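Local coordinates for putative exported protein (Bacteroides fragilis, PDB 4RAA), which is of unknown function but folds as a six-bladed beta-propeller of the YWTD superfamily and is probably an exported lipoprotein, at residues 144-149 with 173-178; 195-200 with 206-211; 89-94 with 185-190. All blocks are in the same frame, centred on the assembly; numbering follows the deposited sequence.

Contact 1 (144-149 with 173-178); sequences WNSREY and MNKEFK
Lys175 reaches from the corner at the end of strand 168-174 to the backbone of 144-149, where its NZ donates a hydrogen bond to Glu148 O at 2.9 Å. The ammonium group lies in the carbonyl plane, with a C=O...N angle of 158°. NZ of Lys175 also lies 3.2 Å from Ser146 O, while OG of Ser146 stays 3.8 Å from NZ. The lysine chain starts out extended, with CG anti to the backbone N (chi1 177°), and bends at chi3 (68°), which turns CE and NZ in among the carbonyls; CE itself passes 3.6 Å from Glu148 O. A second hydrogen bond from NZ goes to Phe157 O, so the amine is held by main-chain oxygens from both 144-149 and the following strand.

Around this centre, the hydroxyl of Ser146 is taken up by Leu154 O, and the carboxylate of Glu148 takes no part across the contact and bonds through OE1 to Ser152 OG. Both partners belong to the loop that joins strand 142-145 to strand 157-162. Lys178 also starts toward 144-149, but its NZ forms a salt bridge with Asp156 of the same loop. The bonds of Lys175 thus tie the segment leaving strand 142-145 to the corner after strand 168-174, across the edge of strand 157-162 that lies between them. All three strands belong to a four-stranded antiparallel sheet, a blade of the beta-propeller.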
loop_
_atom_site.group_PDB
_atom_site.type_symbol
_atom_site.label_atom_id
_atom_site.label_comp_id
_atom_site.label_asym_id
_atom_site.label_seq_id
_atom_site.Cartn_x
_atom_site.Cartn_y
_atom_site.Cartn_z
ATOM N N TRP A 144 -10.792 -12.129 1.782
ATOM C CA TRP A 144 -9.613 -12.821 1.246
ATOM C C TRP A 144 -9.639 -14.270 1.734
ATOM O O TRP A 144 -10.231 -14.554 2.788
ATOM C CB TRP A 144 -8.320 -12.234 1.813
ATOM C CG TRP A 144 -8.097 -10.784 1.679
ATOM C CD1 TRP A 144 -8.659 -9.789 2.434
ATOM C CD2 TRP A 144 -7.153 -10.155 0.823
ATOM N NE1 TRP A 144 -8.155 -8.570 2.060
ATOM C CE2 TRP A 144 -7.225 -8.763 1.074
ATOM C CE3 TRP A 144 -6.259 -10.628 -0.151
ATOM C CZ2 TRP A 144 -6.442 -7.838 0.388
ATOM C CZ3 TRP A 144 -5.478 -9.711 -0.843
ATOM C CH2 TRP A 144 -5.573 -8.319 -0.565
ATOM N N ASN A 145 -8.974 -15.162 0.995
ATOM C CA ASN A 145 -8.812 -16.547 1.430
ATOM C C ASN A 145 -7.479 -16.622 2.174
ATOM O O ASN A 145 -6.598 -15.799 1.928
ATOM C CB ASN A 145 -8.913 -17.554 0.257
ATOM C CG ASN A 145 -7.652 -17.619 -0.617
ATOM O OD1 ASN A 145 -7.117 -16.601 -1.057
ATOM N ND2 ASN A 145 -7.205 -18.828 -0.901
ATOM N N SER A 146 -7.349 -17.588 3.088
ATOM C CA SER A 146 -6.120 -17.813 3.879
ATOM C C SER A 146 -5.341 -19.043 3.398
ATOM O O SER A 146 -5.766 -20.167 3.654
ATOM C CB SER A 146 -6.465 -17.982 5.369
ATOM O OG SER A 146 -5.369 -18.514 6.112
ATOM N N ARG A 147 -4.199 -18.824 2.740
ATOM C CA ARG A 147 -3.307 -19.913 2.283
ATOM C C ARG A 147 -2.135 -20.147 3.268
ATOM O O ARG A 147 -0.979 -20.294 2.846
ATOM C CB ARG A 147 -2.790 -19.644 0.856
ATOM C CG ARG A 147 -3.886 -19.564 -0.190
ATOM C CD ARG A 147 -3.387 -19.770 -1.618
ATOM N NE ARG A 147 -2.986 -21.165 -1.902
ATOM C CZ ARG A 147 -1.742 -21.670 -1.891
ATOM N NH1 ARG A 147 -0.672 -20.911 -1.613
ATOM N NH2 ARG A 147 -1.556 -22.970 -2.173
ATOM N N GLU A 148 -2.442 -20.198 4.571
ATOM C CA GLU A 148 -1.448 -20.432 5.624
ATOM C C GLU A 148 -1.764 -21.706 6.414
ATOM O O GLU A 148 -2.930 -22.065 6.596
ATOM C CB GLU A 148 -1.338 -19.233 6.580
ATOM C CG GLU A 148 -0.767 -17.978 5.929
ATOM C CD GLU A 148 -0.292 -16.895 6.900
ATOM O OE1 GLU A 148 -0.297 -17.101 8.138
ATOM O OE2 GLU A 148 0.119 -15.820 6.406
ATOM N N TYR A 149 -0.698 -22.359 6.884
ATOM C CA TYR A 149 -0.751 -23.623 7.665
ATOM C C TYR A 149 0.270 -23.692 8.836
ATOM O O TYR A 149 0.412 -24.741 9.475
ATOM C CB TYR A 149 -0.541 -24.810 6.702
ATOM C CG TYR A 149 0.661 -24.649 5.802
ATOM C CD1 TYR A 149 0.555 -23.952 4.587
ATOM C CD2 TYR A 149 1.915 -25.159 6.165
ATOM C CE1 TYR A 149 1.661 -23.774 3.752
ATOM C CE2 TYR A 149 3.029 -24.995 5.334
ATOM C CZ TYR A 149 2.897 -24.304 4.126
ATOM O OH TYR A 149 3.978 -24.134 3.295
HETATM N N MSE A 173 -14.639 -19.069 9.094
HETATM C CA MSE A 173 -14.609 -20.521 8.836
HETATM C C MSE A 173 -13.420 -21.275 9.376
HETATM O O MSE A 173 -12.311 -21.167 8.854
HETATM C CB MSE A 173 -14.805 -20.868 7.365
HETATM C CG MSE A 173 -16.298 -20.805 7.095
HETATM SE SE MSE A 173 -16.532 -20.634 5.174
HETATM C CE MSE A 173 -16.256 -22.549 4.899
ATOM N N ASN A 174 -13.687 -22.097 10.390
ATOM C CA ASN A 174 -12.683 -22.915 11.057
ATOM C C ASN A 174 -12.101 -23.982 10.109
ATOM O O ASN A 174 -12.863 -24.659 9.421
ATOM C CB ASN A 174 -13.314 -23.594 12.280
ATOM C CG ASN A 174 -12.282 -24.186 13.202
ATOM O OD1 ASN A 174 -12.215 -25.406 13.373
ATOM N ND2 ASN A 174 -11.434 -23.327 13.775
ATOM N N LYS A 175 -10.769 -24.093 10.081
ATOM C CA LYS A 175 -10.024 -25.038 9.225
ATOM C C LYS A 175 -9.376 -26.118 10.098
ATOM O O LYS A 175 -8.360 -25.864 10.757
ATOM C CB LYS A 175 -8.974 -24.272 8.410
ATOM C CG LYS A 175 -8.055 -25.110 7.514
ATOM C CD LYS A 175 -7.355 -24.272 6.445
ATOM C CE LYS A 175 -6.331 -23.312 7.025
ATOM N NZ LYS A 175 -5.811 -22.264 6.101
ATOM N N GLU A 176 -9.972 -27.312 10.098
ATOM C CA GLU A 176 -9.499 -28.428 10.927
ATOM C C GLU A 176 -8.272 -29.093 10.316
ATOM O O GLU A 176 -7.252 -29.255 10.986
ATOM C CB GLU A 176 -10.598 -29.473 11.131
ATOM C CG GLU A 176 -11.876 -28.923 11.747
ATOM C CD GLU A 176 -12.881 -30.010 12.116
ATOM O OE1 GLU A 176 -12.497 -30.987 12.806
ATOM O OE2 GLU A 176 -14.071 -29.865 11.750
ATOM N N PHE A 177 -8.391 -29.500 9.054
ATOM C CA PHE A 177 -7.287 -30.125 8.323
ATOM C C PHE A 177 -6.388 -29.015 7.795
ATOM O O PHE A 177 -6.839 -28.200 6.978
ATOM C CB PHE A 177 -7.784 -30.986 7.159
ATOM C CG PHE A 177 -6.671 -31.615 6.381
ATOM C CD1 PHE A 177 -5.934 -32.665 6.932
ATOM C CD2 PHE A 177 -6.322 -31.134 5.125
ATOM C CE1 PHE A 177 -4.878 -33.234 6.236
ATOM C CE2 PHE A 177 -5.273 -31.705 4.419
ATOM C CZ PHE A 177 -4.551 -32.761 4.969
ATOM N N LYS A 178 -5.138 -28.986 8.271
ATOM C CA LYS A 178 -4.147 -27.984 7.863
ATOM C C LYS A 178 -3.018 -28.650 7.090
ATOM O O LYS A 178 -2.474 -29.666 7.536
ATOM C CB LYS A 178 -3.581 -27.231 9.070
ATOM C CG LYS A 178 -4.612 -26.395 9.823
ATOM C CD LYS A 178 -3.969 -25.405 10.793
ATOM C CE LYS A 178 -3.202 -26.070 11.930
ATOM N NZ LYS A 178 -2.576 -25.056 12.826
#

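Contact 2 (195-200 with 206-211)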
loop_
_atom_site.group_PDB
_atom_site.type_symbol
_atom_site.label_atom_id
_atom_site.label_comp_id
_atom_site.label_asym_id
_atom_site.label_seq_id
_atom_site.Cartn_x
_atom_site.Cartn_y
_atom_site.Cartn_z
ATOM N N ASN A 195 -24.251 -9.956 -2.793
ATOM C CA ASN A 195 -23.770 -10.963 -1.839
ATOM C C ASN A 195 -22.550 -11.741 -2.327
ATOM O O ASN A 195 -22.449 -12.096 -3.509
ATOM C CB ASN A 195 -24.879 -11.959 -1.475
ATOM C CG ASN A 195 -25.990 -11.325 -0.667
ATOM O OD1 ASN A 195 -27.144 -11.334 -1.084
ATOM N ND2 ASN A 195 -25.647 -10.745 0.490
ATOM N N VAL A 196 -21.653 -12.010 -1.379
ATOM C CA VAL A 196 -20.415 -12.726 -1.611
ATOM C C VAL A 196 -20.555 -14.103 -0.963
ATOM O O VAL A 196 -20.985 -14.220 0.177
ATOM C CB VAL A 196 -19.215 -11.963 -1.023
ATOM C CG1 VAL A 196 -17.902 -12.579 -1.504
ATOM C CG2 VAL A 196 -19.283 -10.494 -1.432
ATOM N N PHE A 197 -20.184 -15.135 -1.710
ATOM C CA PHE A 197 -20.267 -16.517 -1.259
ATOM C C PHE A 197 -18.889 -17.150 -1.275
ATOM O O PHE A 197 -18.007 -16.688 -1.996
ATOM C CB PHE A 197 -21.234 -17.286 -2.148
ATOM C CG PHE A 197 -22.629 -16.748 -2.109
ATOM C CD1 PHE A 197 -22.981 -15.640 -2.880
ATOM C CD2 PHE A 197 -23.593 -17.330 -1.292
ATOM C CE1 PHE A 197 -24.270 -15.122 -2.834
ATOM C CE2 PHE A 197 -24.888 -16.817 -1.242
ATOM C CZ PHE A 197 -25.227 -15.712 -2.016
ATOM N N ALA A 198 -18.712 -18.194 -0.469
ATOM C CA ALA A 198 -17.424 -18.896 -0.350
ATOM C C ALA A 198 -17.607 -20.378 -0.016
ATOM O O ALA A 198 -18.669 -20.773 0.481
ATOM C CB ALA A 198 -16.545 -18.210 0.692
ATOM N N TYR A 199 -16.580 -21.185 -0.305
ATOM C CA TYR A 199 -16.613 -22.633 -0.032
ATOM C C TYR A 199 -15.229 -23.276 0.031
ATOM O O TYR A 199 -14.264 -22.743 -0.526
ATOM C CB TYR A 199 -17.484 -23.358 -1.063
ATOM C CG TYR A 199 -17.016 -23.236 -2.491
ATOM C CD1 TYR A 199 -17.406 -22.161 -3.291
ATOM C CD2 TYR A 199 -16.187 -24.211 -3.058
ATOM C CE1 TYR A 199 -16.971 -22.057 -4.613
ATOM C CE2 TYR A 199 -15.743 -24.119 -4.377
ATOM C CZ TYR A 199 -16.140 -23.045 -5.151
ATOM O OH TYR A 199 -15.701 -22.973 -6.443
ATOM N N THR A 200 -15.166 -24.443 0.682
ATOM C CA THR A 200 -13.915 -25.177 0.925
ATOM C C THR A 200 -13.931 -26.564 0.284
ATOM O O THR A 200 -15.008 -27.090 -0.013
ATOM C CB THR A 200 -13.660 -25.323 2.433
ATOM O OG1 THR A 200 -14.684 -26.121 3.023
ATOM C CG2 THR A 200 -13.623 -23.958 3.112
ATOM N N ILE A 206 -22.066 -24.086 0.486
ATOM C CA ILE A 206 -21.730 -22.738 0.030
ATOM C C ILE A 206 -22.298 -21.794 1.077
ATOM O O ILE A 206 -23.498 -21.851 1.376
ATOM C CB ILE A 206 -22.284 -22.449 -1.374
ATOM C CG1 ILE A 206 -21.460 -23.264 -2.366
ATOM C CG2 ILE A 206 -22.190 -20.955 -1.707
ATOM C CD1 ILE A 206 -21.980 -23.264 -3.770
ATOM N N TYR A 207 -21.428 -20.935 1.612
ATOM C CA TYR A 207 -21.782 -19.976 2.657
ATOM C C TYR A 207 -21.808 -18.566 2.092
ATOM O O TYR A 207 -20.931 -18.203 1.336
ATOM C CB TYR A 207 -20.760 -20.039 3.804
ATOM C CG TYR A 207 -20.643 -21.393 4.475
ATOM C CD1 TYR A 207 -19.751 -22.360 3.990
ATOM C CD2 TYR A 207 -21.414 -21.713 5.604
ATOM C CE1 TYR A 207 -19.633 -23.604 4.602
ATOM C CE2 TYR A 207 -21.306 -22.956 6.223
ATOM C CZ TYR A 207 -20.416 -23.893 5.720
ATOM O OH TYR A 207 -20.306 -25.112 6.316
ATOM N N ARG A 208 -22.830 -17.794 2.462
ATOM C CA ARG A 208 -22.941 -16.375 2.109
ATOM C C ARG A 208 -22.135 -15.705 3.210
ATOM O O ARG A 208 -22.492 -15.841 4.375
ATOM C CB ARG A 208 -24.404 -15.931 2.157
ATOM C CG ARG A 208 -24.695 -14.541 1.608
ATOM C CD ARG A 208 -26.141 -14.171 1.900
ATOM N NE ARG A 208 -26.284 -13.750 3.289
ATOM C CZ ARG A 208 -27.402 -13.806 4.028
ATOM N NH1 ARG A 208 -28.552 -14.326 3.570
ATOM N NH2 ARG A 208 -27.354 -13.360 5.284
ATOM N N VAL A 209 -21.034 -15.039 2.857
ATOM C CA VAL A 209 -20.130 -14.414 3.844
ATOM C C VAL A 209 -20.192 -12.894 3.822
ATOM O O VAL A 209 -19.920 -12.286 2.790
ATOM C CB VAL A 209 -18.649 -14.810 3.612
ATOM C CG1 VAL A 209 -17.740 -14.194 4.694
ATOM C CG2 VAL A 209 -18.495 -16.333 3.553
ATOM N N GLY A 210 -20.532 -12.308 4.972
ATOM C CA GLY A 210 -20.528 -10.852 5.193
ATOM C C GLY A 210 -19.494 -10.542 6.269
ATOM O O GLY A 210 -18.777 -11.444 6.718
ATOM N N THR A 211 -19.409 -9.280 6.688
ATOM C CA THR A 211 -18.460 -8.877 7.740
ATOM C C THR A 211 -18.754 -9.555 9.097
ATOM O O THR A 211 -17.816 -9.994 9.760
ATOM C CB THR A 211 -18.384 -7.336 7.886
ATOM O OG1 THR A 211 -17.982 -6.766 6.639
ATOM C CG2 THR A 211 -17.384 -6.911 8.963
#
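Phe197 and Arg208 face each other as a non-hydrogen-bonded pair in an antiparallel beta hairpin, strands 195-200 and 203-210, within one sheet of the propeller. Their CA atoms are only 4.3 Å apart, and the aliphatic part of the arginine packs off-centre over the ring: CB lies 3.5 Å from Phe197 CE2, and CG makes a CH-pi contact, 4.1 Å from the ring centroid and 30° off its normal. While Arg208 CB and CG pack on the ring, Ile206 CG2 meets the base of the side chain at Phe197 CB. On the same side of the sheet, Ile206 CG1 touches Tyr199 CB; the Tyr199 ring meets that of Tyr257, and its OH bonds to Val259 N. The guanidinium plane is turned 76° from the Phe197 ring, and the charged end continues past it to a salt bridge from NH2 to Glu213. On its way CD passes the amide of Asn195, which covers the outer part of the arginine chain.

The face with Ala198 and Tyr207 is uneven. The methyl of Ala198 meets Val209, CB to CG2 at 3.9 Å, and the Tyr207 ring rises beside it, with Ala198 O at its edge and its hydroxyl bonded to Asp203. Strand 189-192 borders the hairpin beside 195-200, and strand 213-222 borders it beside 203-210.

Ala198 and Tyr207 form the hydrogen-bonded pair, each N donating to the other's O. Two residue pairs along, beyond Phe197 and Arg208, Val209 N gives its hydrogen to Val196 O at 2.8 Å, tilted 18° from the carbonyl plane.

Contact 3 (89-94 with 185-190)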
loop_
_atom_site.group_PDB
_atom_site.type_symbol
_atom_site.label_atom_id
_atom_site.label_comp_id
_atom_site.label_asym_id
_atom_site.label_seq_id
_atom_site.Cartn_x
_atom_site.Cartn_y
_atom_site.Cartn_z
ATOM N N LEU A 89 -0.159 -13.982 -11.636
ATOM C CA LEU A 89 -1.487 -13.595 -11.198
ATOM C C LEU A 89 -2.356 -14.811 -10.896
ATOM O O LEU A 89 -2.445 -15.725 -11.705
ATOM C CB LEU A 89 -2.171 -12.717 -12.266
ATOM C CG LEU A 89 -2.009 -11.196 -12.170
ATOM C CD1 LEU A 89 -0.633 -10.775 -11.720
ATOM C CD2 LEU A 89 -2.401 -10.524 -13.484
ATOM N N SER A 90 -2.981 -14.801 -9.722
ATOM C CA SER A 90 -3.928 -15.822 -9.287
ATOM C C SER A 90 -5.373 -15.344 -9.406
ATOM O O SER A 90 -6.263 -16.157 -9.608
ATOM C CB SER A 90 -3.656 -16.195 -7.835
ATOM O OG SER A 90 -3.653 -15.031 -7.035
ATOM N N SER A 91 -5.610 -14.043 -9.261
ATOM C CA SER A 91 -6.963 -13.485 -9.303
ATOM C C SER A 91 -6.970 -11.954 -9.435
ATOM O O SER A 91 -5.926 -11.307 -9.415
ATOM C CB SER A 91 -7.711 -13.862 -8.008
ATOM O OG SER A 91 -9.055 -13.446 -8.055
ATOM N N PHE A 92 -8.169 -11.400 -9.595
ATOM C CA PHE A 92 -8.389 -9.948 -9.604
ATOM C C PHE A 92 -9.853 -9.629 -9.257
ATOM O O PHE A 92 -10.682 -10.526 -9.152
ATOM C CB PHE A 92 -7.985 -9.325 -10.954
ATOM C CG PHE A 92 -8.853 -9.752 -12.110
ATOM C CD1 PHE A 92 -8.599 -10.937 -12.795
ATOM C CD2 PHE A 92 -9.949 -8.974 -12.507
ATOM C CE1 PHE A 92 -9.412 -11.338 -13.853
ATOM C CE2 PHE A 92 -10.766 -9.376 -13.560
ATOM C CZ PHE A 92 -10.495 -10.559 -14.239
ATOM N N PHE A 93 -10.157 -8.355 -9.057
ATOM C CA PHE A 93 -11.542 -7.920 -8.806
ATOM C C PHE A 93 -11.708 -6.460 -9.172
ATOM O O PHE A 93 -10.721 -5.737 -9.304
ATOM C CB PHE A 93 -12.011 -8.209 -7.360
ATOM C CG PHE A 93 -11.321 -7.384 -6.295
ATOM C CD1 PHE A 93 -10.098 -7.794 -5.747
ATOM C CD2 PHE A 93 -11.915 -6.206 -5.804
ATOM C CE1 PHE A 93 -9.473 -7.037 -4.752
ATOM C CE2 PHE A 93 -11.288 -5.449 -4.817
ATOM C CZ PHE A 93 -10.067 -5.859 -4.295
ATOM N N VAL A 94 -12.961 -6.062 -9.368
ATOM C CA VAL A 94 -13.333 -4.691 -9.706
ATOM C C VAL A 94 -14.024 -4.180 -8.452
ATOM O O VAL A 94 -14.865 -4.897 -7.903
ATOM C CB VAL A 94 -14.296 -4.673 -10.920
ATOM C CG1 VAL A 94 -14.751 -3.249 -11.256
ATOM C CG2 VAL A 94 -13.636 -5.346 -12.126
ATOM N N PRO A 185 -10.376 -25.578 -6.239
ATOM C CA PRO A 185 -10.013 -24.556 -7.240
ATOM C C PRO A 185 -9.261 -23.404 -6.601
ATOM O O PRO A 185 -9.295 -23.251 -5.375
ATOM C CB PRO A 185 -11.362 -24.068 -7.753
ATOM C CG PRO A 185 -12.266 -24.249 -6.589
ATOM C CD PRO A 185 -11.807 -25.504 -5.900
ATOM N N SER A 186 -8.583 -22.615 -7.429
ATOM C CA SER A 186 -7.806 -21.454 -6.956
ATOM C C SER A 186 -8.714 -20.285 -6.554
ATOM O O SER A 186 -8.400 -19.565 -5.611
ATOM C CB SER A 186 -6.802 -21.009 -8.015
ATOM O OG SER A 186 -7.475 -20.701 -9.211
ATOM N N GLN A 187 -9.812 -20.103 -7.293
ATOM C CA GLN A 187 -10.839 -19.078 -7.028
ATOM C C GLN A 187 -12.035 -19.809 -6.364
ATOM O O GLN A 187 -12.760 -20.547 -7.034
ATOM C CB GLN A 187 -11.249 -18.411 -8.361
ATOM C CG GLN A 187 -12.195 -17.217 -8.287
ATOM C CD GLN A 187 -11.530 -15.929 -7.855
ATOM O OE1 GLN A 187 -10.332 -15.730 -8.063
ATOM N NE2 GLN A 187 -12.322 -15.026 -7.271
HETATM N N MSE A 188 -12.242 -19.587 -5.067
HETATM C CA MSE A 188 -13.328 -20.243 -4.277
HETATM C C MSE A 188 -14.174 -19.224 -3.536
HETATM O O MSE A 188 -14.717 -19.488 -2.455
HETATM C CB MSE A 188 -12.754 -21.374 -3.403
HETATM C CG MSE A 188 -12.079 -21.022 -2.061
HETATM SE SE MSE A 188 -10.650 -19.689 -2.248
HETATM C CE MSE A 188 -9.207 -20.901 -2.804
ATOM N N ILE A 189 -14.299 -18.050 -4.152
ATOM C CA ILE A 189 -15.085 -16.934 -3.651
ATOM C C ILE A 189 -15.733 -16.305 -4.883
ATOM O O ILE A 189 -15.042 -16.114 -5.907
ATOM C CB ILE A 189 -14.216 -15.852 -2.977
ATOM C CG1 ILE A 189 -13.154 -16.458 -2.054
ATOM C CG2 ILE A 189 -15.095 -14.892 -2.183
ATOM C CD1 ILE A 189 -12.273 -15.417 -1.394
ATOM N N TYR A 190 -17.030 -15.995 -4.790
ATOM C CA TYR A 190 -17.771 -15.361 -5.894
ATOM C C TYR A 190 -18.953 -14.507 -5.424
ATOM O O TYR A 190 -19.361 -14.562 -4.248
ATOM C CB TYR A 190 -18.231 -16.413 -6.923
ATOM C CG TYR A 190 -19.222 -17.451 -6.426
ATOM C CD1 TYR A 190 -20.581 -17.144 -6.320
ATOM C CD2 TYR A 190 -18.815 -18.764 -6.109
ATOM C CE1 TYR A 190 -21.506 -18.077 -5.878
ATOM C CE2 TYR A 190 -19.743 -19.716 -5.670
ATOM C CZ TYR A 190 -21.092 -19.359 -5.561
ATOM O OH TYR A 190 -22.051 -20.241 -5.136
#
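Ser91 OG donates a hydrogen bond to Gln187 OE1 at 2.6 Å, and the close-packed part of this contact is gathered round that bond. The hydroxyl lies in the plane of the amide carbonyl, on a lone pair, with a C=O...O angle of 128°. Behind it, Ser91 CB lies 3.2 Å from the same OE1 of Gln187. Gln187 leaves its backbone with CG anti to N (chi1 -174°) and then bends at chi2 (77°), which carries the amide across to the serine. The other end of that amide turns back on its own segment: Gln187 NE2 donates to Ile189 O at 3.2 Å. With OE1 and NE2 both engaged, the rotation of the amide is probably held.

The two backbones do not pair here. Strand 85-94 is part of one sheet of the beta-propeller, and the loop holding Gln187 leads into a strand of another; the contact, centred about 7 Å from the centre of the chain, bridges the two. Arg47 and Ile310 pack against Gln187, and Leu45 against Ser91.

Beyond the central bond the fit is much looser. The CA atoms of Ser90 and Ser186 are 7.2 Å apart, as are those of Ser91 and Gln187. Ser90 O lies 4.4 Å from Gln187 OE1, and the Ser90 hydroxyl is bound to Ser132 O instead. On the solvent side, Ser186 OG is 4.7 Å from Ser90 O.

How the contacts relate
Contacts 2 and 3 are joined through one sheet: strand 189-192 leads from contact 3 and lies beside strand 195-200 of contact 2, where Phe197 N stands 2.7 Å from Tyr190 O, probably hydrogen-bonded. Contact 1 lies on the preceding blade-like sheet. Its Met173 CE packs 3.5 Å from Thr200 CG2 of contact 2, and its Asn145 ND2 lies 3.5 Å from Met188 CE of contact 3. The centres of contact 1 and contact 2 are about 15 Å apart. Those of contact 1 and contact 3 are about 16 Å apart, and those of contact 2 and contact 3 about 14 Å. In sequence, contact 1 is nested within the loop closed by contact 3, which lies closest to the centre of the chain.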